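Side-chain contacts in B-agarase (Agarivorans gilvus, PDB 5Z6P), which hydrolyses agarose as a family 50 glycoside hydrolase, joining a carbohydrate-binding-like domain to a catalytic part related to beta-galactosidases: residues A[87-90]-A[94-97]; A[138-143]-A[149-154]; A[513-516]-A[520-523]; A[380-383]-A[388-391]. All blocks are in the same frame, centred on the assembly; numbering follows the deposited sequence.

Contact 1 (A[87-90]-A[94-97]); sequences WDWS and NFCF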
loop_
_atom_site.group_PDB
_atom_site.type_symbol
_atom_site.label_atom_id
_atom_site.label_comp_id
_atom_site.label_asym_id
_atom_site.label_seq_id
_atom_site.Cartn_x
_atom_site.Cartn_y
_atom_site.Cartn_z
ATOM N N TRP A 87 -22.873 24.256 1.616
ATOM C CA TRP A 87 -22.312 25.156 0.619
ATOM C C TRP A 87 -22.791 24.767 -0.766
ATOM O O TRP A 87 -22.840 23.586 -1.091
ATOM C CB TRP A 87 -20.784 25.124 0.638
ATOM C CG TRP A 87 -20.118 25.866 1.751
ATOM C CD1 TRP A 87 -20.296 27.167 2.091
ATOM C CD2 TRP A 87 -19.117 25.351 2.639
ATOM N NE1 TRP A 87 -19.488 27.494 3.148
ATOM C CE2 TRP A 87 -18.748 26.393 3.499
ATOM C CE3 TRP A 87 -18.502 24.105 2.788
ATOM C CZ2 TRP A 87 -17.798 26.232 4.499
ATOM C CZ3 TRP A 87 -17.559 23.947 3.783
ATOM C CH2 TRP A 87 -17.217 25.002 4.625
ATOM N N ASP A 88 -23.145 25.761 -1.574
ATOM C CA ASP A 88 -23.415 25.554 -2.987
ATOM C C ASP A 88 -22.273 26.181 -3.760
ATOM O O ASP A 88 -22.187 27.403 -3.864
ATOM C CB ASP A 88 -24.754 26.165 -3.409
ATOM C CG ASP A 88 -25.079 25.912 -4.884
ATOM O OD1 ASP A 88 -24.450 25.027 -5.499
ATOM O OD2 ASP A 88 -25.965 26.596 -5.436
ATOM N N TRP A 89 -21.387 25.339 -4.282
ATOM C CA TRP A 89 -20.196 25.805 -4.978
ATOM C C TRP A 89 -20.192 25.402 -6.455
ATOM O O TRP A 89 -19.156 25.467 -7.120
ATOM C CB TRP A 89 -18.937 25.263 -4.288
ATOM C CG TRP A 89 -18.654 25.894 -2.956
ATOM C CD1 TRP A 89 -19.268 26.979 -2.423
ATOM C CD2 TRP A 89 -17.680 25.471 -1.990
ATOM N NE1 TRP A 89 -18.743 27.264 -1.188
ATOM C CE2 TRP A 89 -17.770 26.349 -0.897
ATOM C CE3 TRP A 89 -16.745 24.436 -1.944
ATOM C CZ2 TRP A 89 -16.963 26.224 0.227
ATOM C CZ3 TRP A 89 -15.950 24.312 -0.828
ATOM C CH2 TRP A 89 -16.061 25.204 0.241
ATOM N N SER A 90 -21.352 24.995 -6.964
ATOM C CA SER A 90 -21.471 24.484 -8.333
ATOM C C SER A 90 -21.615 25.593 -9.377
ATOM O O SER A 90 -21.665 25.328 -10.574
ATOM C CB SER A 90 -22.663 23.530 -8.436
ATOM O OG SER A 90 -23.866 24.181 -8.070
ATOM N N ASN A 94 -14.565 26.544 -12.692
ATOM C CA ASN A 94 -13.433 25.745 -12.244
ATOM C C ASN A 94 -12.725 26.403 -11.071
ATOM O O ASN A 94 -12.289 27.542 -11.172
ATOM C CB ASN A 94 -12.446 25.531 -13.388
ATOM C CG ASN A 94 -13.033 24.709 -14.516
ATOM O OD1 ASN A 94 -13.874 23.836 -14.300
ATOM N ND2 ASN A 94 -12.585 24.980 -15.729
ATOM N N PHE A 95 -12.590 25.679 -9.967
ATOM C CA PHE A 95 -12.044 26.268 -8.746
ATOM C C PHE A 95 -11.411 25.253 -7.791
ATOM O O PHE A 95 -11.619 24.046 -7.915
ATOM C CB PHE A 95 -13.149 27.014 -8.001
ATOM C CG PHE A 95 -14.094 26.108 -7.276
ATOM C CD1 PHE A 95 -15.140 25.504 -7.945
ATOM C CD2 PHE A 95 -13.926 25.846 -5.932
ATOM C CE1 PHE A 95 -15.997 24.668 -7.290
ATOM C CE2 PHE A 95 -14.786 25.000 -5.265
ATOM C CZ PHE A 95 -15.823 24.411 -5.944
ATOM N N CYS A 96 -10.664 25.773 -6.821
ATOM C CA CYS A 96 -10.118 24.981 -5.723
ATOM C C CYS A 96 -10.561 25.500 -4.350
ATOM O O CYS A 96 -10.721 26.704 -4.132
ATOM C CB CYS A 96 -8.591 24.972 -5.759
ATOM S SG CYS A 96 -7.851 24.371 -7.280
ATOM N N PHE A 97 -10.760 24.574 -3.426
ATOM C CA PHE A 97 -10.747 24.918 -2.018
ATOM C C PHE A 97 -9.273 25.066 -1.630
ATOM O O PHE A 97 -8.457 24.208 -1.944
ATOM C CB PHE A 97 -11.456 23.854 -1.176
ATOM C CG PHE A 97 -11.247 24.017 0.296
ATOM C CD1 PHE A 97 -11.942 24.979 1.004
ATOM C CD2 PHE A 97 -10.341 23.217 0.972
ATOM C CE1 PHE A 97 -11.740 25.138 2.369
ATOM C CE2 PHE A 97 -10.133 23.373 2.336
ATOM C CZ PHE A 97 -10.833 24.332 3.032
#
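The indole of Trp-89 meets the phenyl ring of Phe-95 almost at a right angle, with the five-membered ring and the phenyl plane 88° apart and their centroids 6.0 Å from each other. On one face the same indole carries CB of Trp-87, toward the rim, while CZ2 of Trp-89 in turn lies over a face of the Trp-87 ring. Phe-95 touches with its far end: CZ reaches CB of Trp-89 at 3.6 Å, and CE2 comes to CE3 of the indole at 3.9 Å. This reach follows from chi1 of 76°, which sets CG of Phe-95 between its backbone N and carbonyl carbon and directs the ring at the loop. Phe-97 adds a looser touch, its CD1 lying 4.2 Å from CH2 of Trp-89. Leu-208 of strand 199-210 packs on both Trp-89 and Phe-95, and Ile-185 also touches the indole. A polar atom also takes part: the carbonyl O of Trp-89 lies 3.3 Å from CE1 of Phe-95. With no hydrogen bond between segments 87-90 and 94-97, the buried contact between the loop and the start of strand 95-103 consists of apolar and aromatic packing.

Contact 2 (A[138-143]-A[149-154]); sequences MVELKG and GACNYA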
loop_
_atom_site.group_PDB
_atom_site.type_symbol
_atom_site.label_atom_id
_atom_site.label_comp_id
_atom_site.label_asym_id
_atom_site.label_seq_id
_atom_site.Cartn_x
_atom_site.Cartn_y
_atom_site.Cartn_z
ATOM N N MET A 138 -3.939 23.803 -2.697
ATOM C CA MET A 138 -5.151 23.851 -3.506
ATOM C C MET A 138 -5.744 22.461 -3.674
ATOM O O MET A 138 -5.041 21.523 -4.046
ATOM C CB MET A 138 -4.860 24.440 -4.881
ATOM C CG MET A 138 -4.134 25.775 -4.874
ATOM S SD MET A 138 -5.261 27.150 -5.151
ATOM C CE MET A 138 -5.561 27.055 -6.921
ATOM N N VAL A 139 -7.032 22.330 -3.394
ATOM C CA VAL A 139 -7.741 21.087 -3.641
ATOM C C VAL A 139 -8.783 21.339 -4.731
ATOM O O VAL A 139 -9.795 21.992 -4.485
ATOM C CB VAL A 139 -8.419 20.558 -2.376
ATOM C CG1 VAL A 139 -9.048 19.206 -2.644
ATOM C CG2 VAL A 139 -7.416 20.462 -1.247
ATOM N N GLU A 140 -8.518 20.842 -5.939
ATOM C CA GLU A 140 -9.355 21.162 -7.085
ATOM C C GLU A 140 -10.599 20.312 -7.104
ATOM O O GLU A 140 -10.531 19.094 -7.168
ATOM C CB GLU A 140 -8.591 20.990 -8.398
ATOM C CG GLU A 140 -9.493 21.144 -9.627
ATOM C CD GLU A 140 -8.732 21.506 -10.891
ATOM O OE1 GLU A 140 -8.054 22.556 -10.907
ATOM O OE2 GLU A 140 -8.804 20.730 -11.861
ATOM N N LEU A 141 -11.741 20.978 -7.040
ATOM C CA LEU A 141 -13.023 20.304 -6.964
ATOM C C LEU A 141 -13.744 20.332 -8.311
ATOM O O LEU A 141 -14.719 19.628 -8.510
ATOM C CB LEU A 141 -13.892 20.939 -5.875
ATOM C CG LEU A 141 -13.498 20.637 -4.425
ATOM C CD1 LEU A 141 -14.336 21.435 -3.444
ATOM C CD2 LEU A 141 -13.621 19.157 -4.139
ATOM N N LYS A 142 -13.269 21.162 -9.226
ATOM C CA LYS A 142 -13.814 21.181 -10.575
ATOM C C LYS A 142 -12.763 21.687 -11.547
ATOM O O LYS A 142 -12.037 22.638 -11.248
ATOM C CB LYS A 142 -15.084 22.040 -10.656
ATOM C CG LYS A 142 -15.646 22.160 -12.079
ATOM C CD LYS A 142 -17.170 22.120 -12.129
ATOM C CE LYS A 142 -17.775 23.447 -11.714
ATOM N NZ LYS A 142 -19.245 23.505 -11.933
ATOM N N GLY A 143 -12.676 21.035 -12.702
ATOM C CA GLY A 143 -11.738 21.431 -13.737
ATOM C C GLY A 143 -12.264 21.164 -15.136
ATOM O O GLY A 143 -11.959 21.912 -16.065
ATOM N N GLY A 149 -12.738 15.124 -14.474
ATOM C CA GLY A 149 -13.275 16.373 -13.980
ATOM C C GLY A 149 -12.136 17.164 -13.380
ATOM O O GLY A 149 -11.373 17.802 -14.087
ATOM N N ALA A 150 -12.006 17.103 -12.065
ATOM C CA ALA A 150 -10.941 17.811 -11.373
ATOM C C ALA A 150 -9.579 17.236 -11.734
ATOM O O ALA A 150 -9.456 16.041 -11.952
ATOM C CB ALA A 150 -11.161 17.741 -9.877
ATOM N N CYS A 151 -8.558 18.084 -11.788
ATOM C CA CYS A 151 -7.211 17.626 -12.110
ATOM C C CYS A 151 -6.711 16.601 -11.093
ATOM O O CYS A 151 -7.070 16.658 -9.921
ATOM C CB CYS A 151 -6.234 18.802 -12.201
ATOM S SG CYS A 151 -5.727 19.575 -10.634
ATOM N N ASN A 152 -5.892 15.664 -11.556
ATOM C CA ASN A 152 -5.340 14.621 -10.700
ATOM C C ASN A 152 -4.307 13.788 -11.449
ATOM O O ASN A 152 -4.334 13.731 -12.675
ATOM C CB ASN A 152 -6.452 13.711 -10.185
ATOM C CG ASN A 152 -7.036 12.845 -11.278
ATOM O OD1 ASN A 152 -6.568 11.738 -11.515
ATOM N ND2 ASN A 152 -8.056 13.348 -11.955
ATOM N N TYR A 153 -3.415 13.133 -10.710
ATOM C CA TYR A 153 -2.441 12.213 -11.297
ATOM C C TYR A 153 -2.702 10.762 -10.869
ATOM O O TYR A 153 -1.783 9.942 -10.783
ATOM C CB TYR A 153 -1.017 12.606 -10.913
ATOM C CG TYR A 153 -0.512 13.881 -11.537
ATOM C CD1 TYR A 153 0.136 13.868 -12.764
ATOM C CD2 TYR A 153 -0.660 15.096 -10.889
ATOM C CE1 TYR A 153 0.612 15.035 -13.331
ATOM C CE2 TYR A 153 -0.187 16.264 -11.444
ATOM C CZ TYR A 153 0.446 16.229 -12.666
ATOM O OH TYR A 153 0.913 17.396 -13.227
ATOM N N ALA A 154 -3.957 10.437 -10.606
ATOM C CA ALA A 154 -4.266 9.127 -10.063
ATOM C C ALA A 154 -5.186 8.335 -10.969
ATOM O O ALA A 154 -5.865 7.433 -10.513
ATOM C CB ALA A 154 -4.892 9.269 -8.678
#
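Glu-140 grips the backbone of segment 149-154 through one carboxylate oxygen: Cys-151 N donates to Glu-140 OE2 at 2.7 Å, with an N-H...O angle of 160°. The donor stands 36° out of the carboxylate plane, above it. The carboxylate also lies beside the cysteine side chain, its CD 3.6 Å from SG of Cys-151. Ala-150 packs against the strand, its CB 3.1 Å from the carbonyl O of Glu-140 and 3.8 Å from Glu-140 CG. With CG anti to the backbone N (chi1 173°) and the chain extended beyond it, Glu-140 reaches across to the loop. In the next shell, Ser-211 OG is hydrogen-bonded to the second carboxylate oxygen, OE1, so both oxygens of this buried group have partners. Cys-151 is also joined by a disulfide to Cys-162, farther along the same loop. Asn-152 braces the loop from within, its ND2 donating to Ala-150 O at 3.0 Å while its OD1 accepts from Ala-154 N. That last bond makes an Asx turn, and on the strand side of this carbohydrate-binding-like domain Leu-141 and Lys-142 form a classic beta bulge opposite Phe-95, where the chain turns a corner at Leu-141.

Contact 3 (A[513-516]-A[520-523]); sequences GRMG and GHYG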
loop_
_atom_site.group_PDB
_atom_site.type_symbol
_atom_site.label_atom_id
_atom_site.label_comp_id
_atom_site.label_asym_id
_atom_site.label_seq_id
_atom_site.Cartn_x
_atom_site.Cartn_y
_atom_site.Cartn_z
ATOM N N GLY A 513 -13.438 -7.626 4.866
ATOM C CA GLY A 513 -14.390 -6.811 5.584
ATOM C C GLY A 513 -13.714 -5.592 6.205
ATOM O O GLY A 513 -12.737 -5.713 6.936
ATOM N N ARG A 514 -14.236 -4.413 5.902
ATOM C CA ARG A 514 -13.661 -3.173 6.401
ATOM C C ARG A 514 -14.360 -2.704 7.668
ATOM O O ARG A 514 -15.567 -2.443 7.668
ATOM C CB ARG A 514 -13.733 -2.084 5.328
ATOM C CG ARG A 514 -13.150 -0.744 5.749
ATOM C CD ARG A 514 -13.398 0.297 4.668
ATOM N NE ARG A 514 -12.704 1.546 4.963
ATOM C CZ ARG A 514 -11.847 2.128 4.135
ATOM N NH1 ARG A 514 -11.593 1.581 2.950
ATOM N NH2 ARG A 514 -11.250 3.257 4.483
ATOM N N MET A 515 -13.599 -2.606 8.752
ATOM C CA MET A 515 -14.164 -2.179 10.028
ATOM C C MET A 515 -14.689 -0.747 9.934
ATOM O O MET A 515 -14.201 0.028 9.106
ATOM C CB MET A 515 -13.125 -2.277 11.134
ATOM C CG MET A 515 -12.665 -3.684 11.426
ATOM S SD MET A 515 -11.679 -3.759 12.909
ATOM C CE MET A 515 -10.142 -3.068 12.324
ATOM N N GLY A 516 -15.686 -0.418 10.757
ATOM C CA GLY A 516 -16.213 0.938 10.864
ATOM C C GLY A 516 -17.689 1.077 10.532
ATOM O O GLY A 516 -18.319 2.093 10.803
ATOM N N GLY A 520 -19.967 -2.992 5.918
ATOM C CA GLY A 520 -18.608 -3.164 5.439
ATOM C C GLY A 520 -17.912 -4.306 6.159
ATOM O O GLY A 520 -17.399 -5.225 5.548
ATOM N N HIS A 521 -17.921 -4.232 7.479
ATOM C CA HIS A 521 -17.263 -5.203 8.338
ATOM C C HIS A 521 -17.736 -6.639 8.043
ATOM O O HIS A 521 -16.923 -7.527 7.782
ATOM C CB HIS A 521 -17.522 -4.816 9.803
ATOM C CG HIS A 521 -16.768 -5.628 10.811
ATOM N ND1 HIS A 521 -16.505 -5.161 12.079
ATOM C CD2 HIS A 521 -16.259 -6.883 10.758
ATOM C CE1 HIS A 521 -15.852 -6.085 12.762
ATOM N NE2 HIS A 521 -15.692 -7.139 11.981
ATOM N N TYR A 522 -19.047 -6.844 8.077
ATOM C CA TYR A 522 -19.633 -8.174 7.929
ATOM C C TYR A 522 -20.282 -8.374 6.557
ATOM O O TYR A 522 -21.114 -9.249 6.389
ATOM C CB TYR A 522 -20.654 -8.419 9.058
ATOM C CG TYR A 522 -20.030 -8.326 10.429
ATOM C CD1 TYR A 522 -19.264 -9.366 10.928
ATOM C CD2 TYR A 522 -20.169 -7.183 11.211
ATOM C CE1 TYR A 522 -18.657 -9.280 12.153
ATOM C CE2 TYR A 522 -19.565 -7.096 12.462
ATOM C CZ TYR A 522 -18.812 -8.150 12.913
ATOM O OH TYR A 522 -18.216 -8.107 14.131
ATOM N N GLY A 523 -19.880 -7.567 5.575
ATOM C CA GLY A 523 -20.358 -7.695 4.206
ATOM C C GLY A 523 -20.377 -9.106 3.618
ATOM O O GLY A 523 -21.323 -9.485 2.936
HETATM O O HOH W 1 -16.532 -2.483 12.684
#
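Gly-520, in the short helix 518-521, meets segment 513-516 through its carbonyl oxygen. Arg-514 N gives Gly-520 O a weak hydrogen bond of 3.3 Å, bent to 133° at the hydrogen, and Gly-513 CA lies 3.4 Å from the same oxygen in a CA-H...O contact. A second such contact runs from Gly-513 CA to the carbonyl O of His-521, again at 3.4 Å. His-521 carries most of the side-chain contact. Its CG is anti to the backbone N (chi1 -173°), which stands the imidazole beside Met-515, and CG of Met-515 lies over one face toward the rim, 4.2 Å from ND1. The sulfur is farther off, SD being 5.3 Å from the ring centroid and oblique to it. ND1 is hydrogen-bonded to a water 2.7 Å away, and this water also accepts from Gly-516 N at 2.9 Å, bridging the two segments. NE2 is hydrogen-bonded to OE1 of Glu-628, so both ring nitrogens are engaged, which should help to fix the rotation of the imidazole. Tyr-522 follows and covers the other face of His-521, its CZ over the ring centre; its hydroxyl is hydrogen-bonded to OE2 of Glu-628. Tyr-522 is the first residue beyond helix 518-521 and the N-cap of the next helix, 523-530, which Gly-523 begins. Around this turn, Pro-627 of helix 627-634 touches both Met-515 and His-521, while helix 581-609 packs on Tyr-522 through Val-584, Tyr-587, Ala-588 and Leu-591.

Contact 4 (A[380-383]-A[388-391]); sequences YMRE and AVEQ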
loop_
_atom_site.group_PDB
_atom_site.type_symbol
_atom_site.label_atom_id
_atom_site.label_comp_id
_atom_site.label_asym_id
_atom_site.label_seq_id
_atom_site.Cartn_x
_atom_site.Cartn_y
_atom_site.Cartn_z
ATOM N N TYR A 380 4.033 -5.394 -24.130
ATOM C CA TYR A 380 2.672 -5.166 -24.582
ATOM C C TYR A 380 1.660 -5.632 -23.541
ATOM O O TYR A 380 1.766 -6.725 -22.992
ATOM C CB TYR A 380 2.433 -5.882 -25.917
ATOM C CG TYR A 380 1.012 -5.831 -26.422
ATOM C CD1 TYR A 380 0.481 -4.660 -26.948
ATOM C CD2 TYR A 380 0.202 -6.956 -26.387
ATOM C CE1 TYR A 380 -0.820 -4.613 -27.422
ATOM C CE2 TYR A 380 -1.101 -6.915 -26.861
ATOM C CZ TYR A 380 -1.602 -5.736 -27.378
ATOM O OH TYR A 380 -2.892 -5.676 -27.842
ATOM N N MET A 381 0.687 -4.813 -23.262
ATOM C CA MET A 381 -0.352 -5.114 -22.300
ATOM C C MET A 381 -1.669 -5.226 -23.022
ATOM O O MET A 381 -1.943 -4.453 -23.873
ATOM C CB MET A 381 -0.397 -4.047 -21.173
ATOM C CG MET A 381 -1.742 -3.365 -20.883
ATOM S SD MET A 381 -1.984 -2.252 -19.480
ATOM C CE MET A 381 -3.159 -1.155 -20.192
ATOM N N ARG A 382 -2.457 -6.205 -22.656
ATOM C CA ARG A 382 -3.779 -6.395 -23.200
ATOM C C ARG A 382 -4.569 -7.115 -22.157
ATOM O O ARG A 382 -4.370 -8.266 -21.894
ATOM C CB ARG A 382 -3.841 -7.127 -24.526
ATOM C CG ARG A 382 -5.215 -7.112 -25.138
ATOM C CD ARG A 382 -5.232 -7.593 -26.567
ATOM N NE ARG A 382 -6.529 -7.934 -27.058
ATOM C CZ ARG A 382 -7.222 -7.188 -27.864
ATOM N NH1 ARG A 382 -8.380 -7.568 -28.268
ATOM N NH2 ARG A 382 -6.757 -6.058 -28.271
ATOM N N GLU A 383 -5.472 -6.369 -21.581
ATOM C CA GLU A 383 -6.316 -6.817 -20.520
ATOM C C GLU A 383 -7.789 -6.702 -20.804
ATOM O O GLU A 383 -8.261 -5.745 -21.339
ATOM C CB GLU A 383 -6.031 -5.945 -19.347
ATOM C CG GLU A 383 -5.839 -6.704 -18.097
ATOM C CD GLU A 383 -4.436 -6.647 -17.633
ATOM O OE1 GLU A 383 -4.025 -5.525 -17.346
ATOM O OE2 GLU A 383 -3.772 -7.694 -17.554
ATOM N N ALA A 388 -14.794 -4.896 -21.599
ATOM C CA ALA A 388 -13.941 -3.869 -22.077
ATOM C C ALA A 388 -12.497 -4.360 -22.191
ATOM O O ALA A 388 -11.987 -5.015 -21.314
ATOM C CB ALA A 388 -14.017 -2.679 -21.168
ATOM N N VAL A 389 -11.849 -4.002 -23.286
ATOM C CA VAL A 389 -10.465 -4.347 -23.529
ATOM C C VAL A 389 -9.587 -3.127 -23.388
ATOM O O VAL A 389 -9.873 -2.114 -23.951
ATOM C CB VAL A 389 -10.296 -4.908 -24.952
ATOM C CG1 VAL A 389 -10.599 -3.844 -25.952
ATOM C CG2 VAL A 389 -8.878 -5.376 -25.185
ATOM N N GLU A 390 -8.518 -3.250 -22.649
ATOM C CA GLU A 390 -7.566 -2.186 -22.473
ATOM C C GLU A 390 -6.155 -2.695 -22.829
ATOM O O GLU A 390 -5.735 -3.704 -22.347
ATOM C CB GLU A 390 -7.609 -1.680 -21.064
ATOM C CG GLU A 390 -7.037 -0.301 -20.886
ATOM C CD GLU A 390 -6.624 -0.022 -19.475
ATOM O OE1 GLU A 390 -6.088 1.057 -19.224
ATOM O OE2 GLU A 390 -6.830 -0.879 -18.618
ATOM N N GLN A 391 -5.441 -1.976 -23.673
ATOM C CA GLN A 391 -4.152 -2.405 -24.149
ATOM C C GLN A 391 -3.176 -1.331 -24.513
ATOM O O GLN A 391 -3.530 -0.187 -24.607
ATOM C CB GLN A 391 -4.358 -3.254 -25.418
ATOM C CG GLN A 391 -4.751 -2.465 -26.647
ATOM C CD GLN A 391 -4.563 -3.163 -27.992
ATOM O OE1 GLN A 391 -4.240 -4.325 -28.087
ATOM N NE2 GLN A 391 -4.754 -2.431 -29.022
#
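Glu-383 and Glu-390 form an antiparallel hydrogen-bonded pair, with Glu-383 N to Glu-390 O and Glu-390 N to Glu-383 O both 2.8 Å and nearly straight, in segments whose axes run at 170° to each other. Arg-382 and Gln-391 are the adjoining non-hydrogen-bonded pair, and their side chains lie side by side, pointing the same way. The arginine is extended from CG to NE, with CG anti to its backbone N (chi1 -171°), which carries the guanidinium out alongside Gln-391. CG2 of Val-389 sits over the centre of one guanidinium face, 3.6 Å from CZ, so an apolar branch covers the flat group while the amide of Gln-391 lies at its edge. There, NH2 of Arg-382 is placed to donate to OE1 of Gln-391 at 3.1 Å, the two planes 73° apart; the position of OE1 is less certain, because it is modelled too close to Tyr-380 OH. The Glu-383 and Glu-390 side chains leave the other face of the sheet. Met-381 reaches over to that second glutamate, its CE 3.7 Å from CD of Glu-390, an apolar methyl against a carboxylate. Glu-390 OE1 is hydrogen-bonded to the hydroxyl of Tyr-321 on strand 315-325. The charged atoms of Glu-383 and Glu-390 are not in contact, OE1 of the first lying 5.6 Å from OE2 of the second. This cross-strand pairing is that of a beta hairpin, built from strands 378-384 and 388-395; the latter is the central strand of a three-stranded antiparallel sheet completed by strand 315-325.

From the N terminus, contact 1 closes the loop that leads into strand 95-103, and contact 2 then closes the partly unmodelled loop following strand 135-140. These two strands are neighbours, joined by backbone hydrogen bonds such as the probable one from Val-139 N to Phe-97 O, so the two contacts lie next to each other in the carbohydrate-binding-like domain. Contact 4 comes next, closing a hairpin, and contact 3 closes last, joining the loop before helix 518-521 to the end of that helix, in the region related to beta-galactosidases. All four are in series, none enclosing or crossing another. Contacts 3 and 4 touch neither each other nor the first two; contacts 2 and 4 remain about 11 Å apart at their nearest atoms.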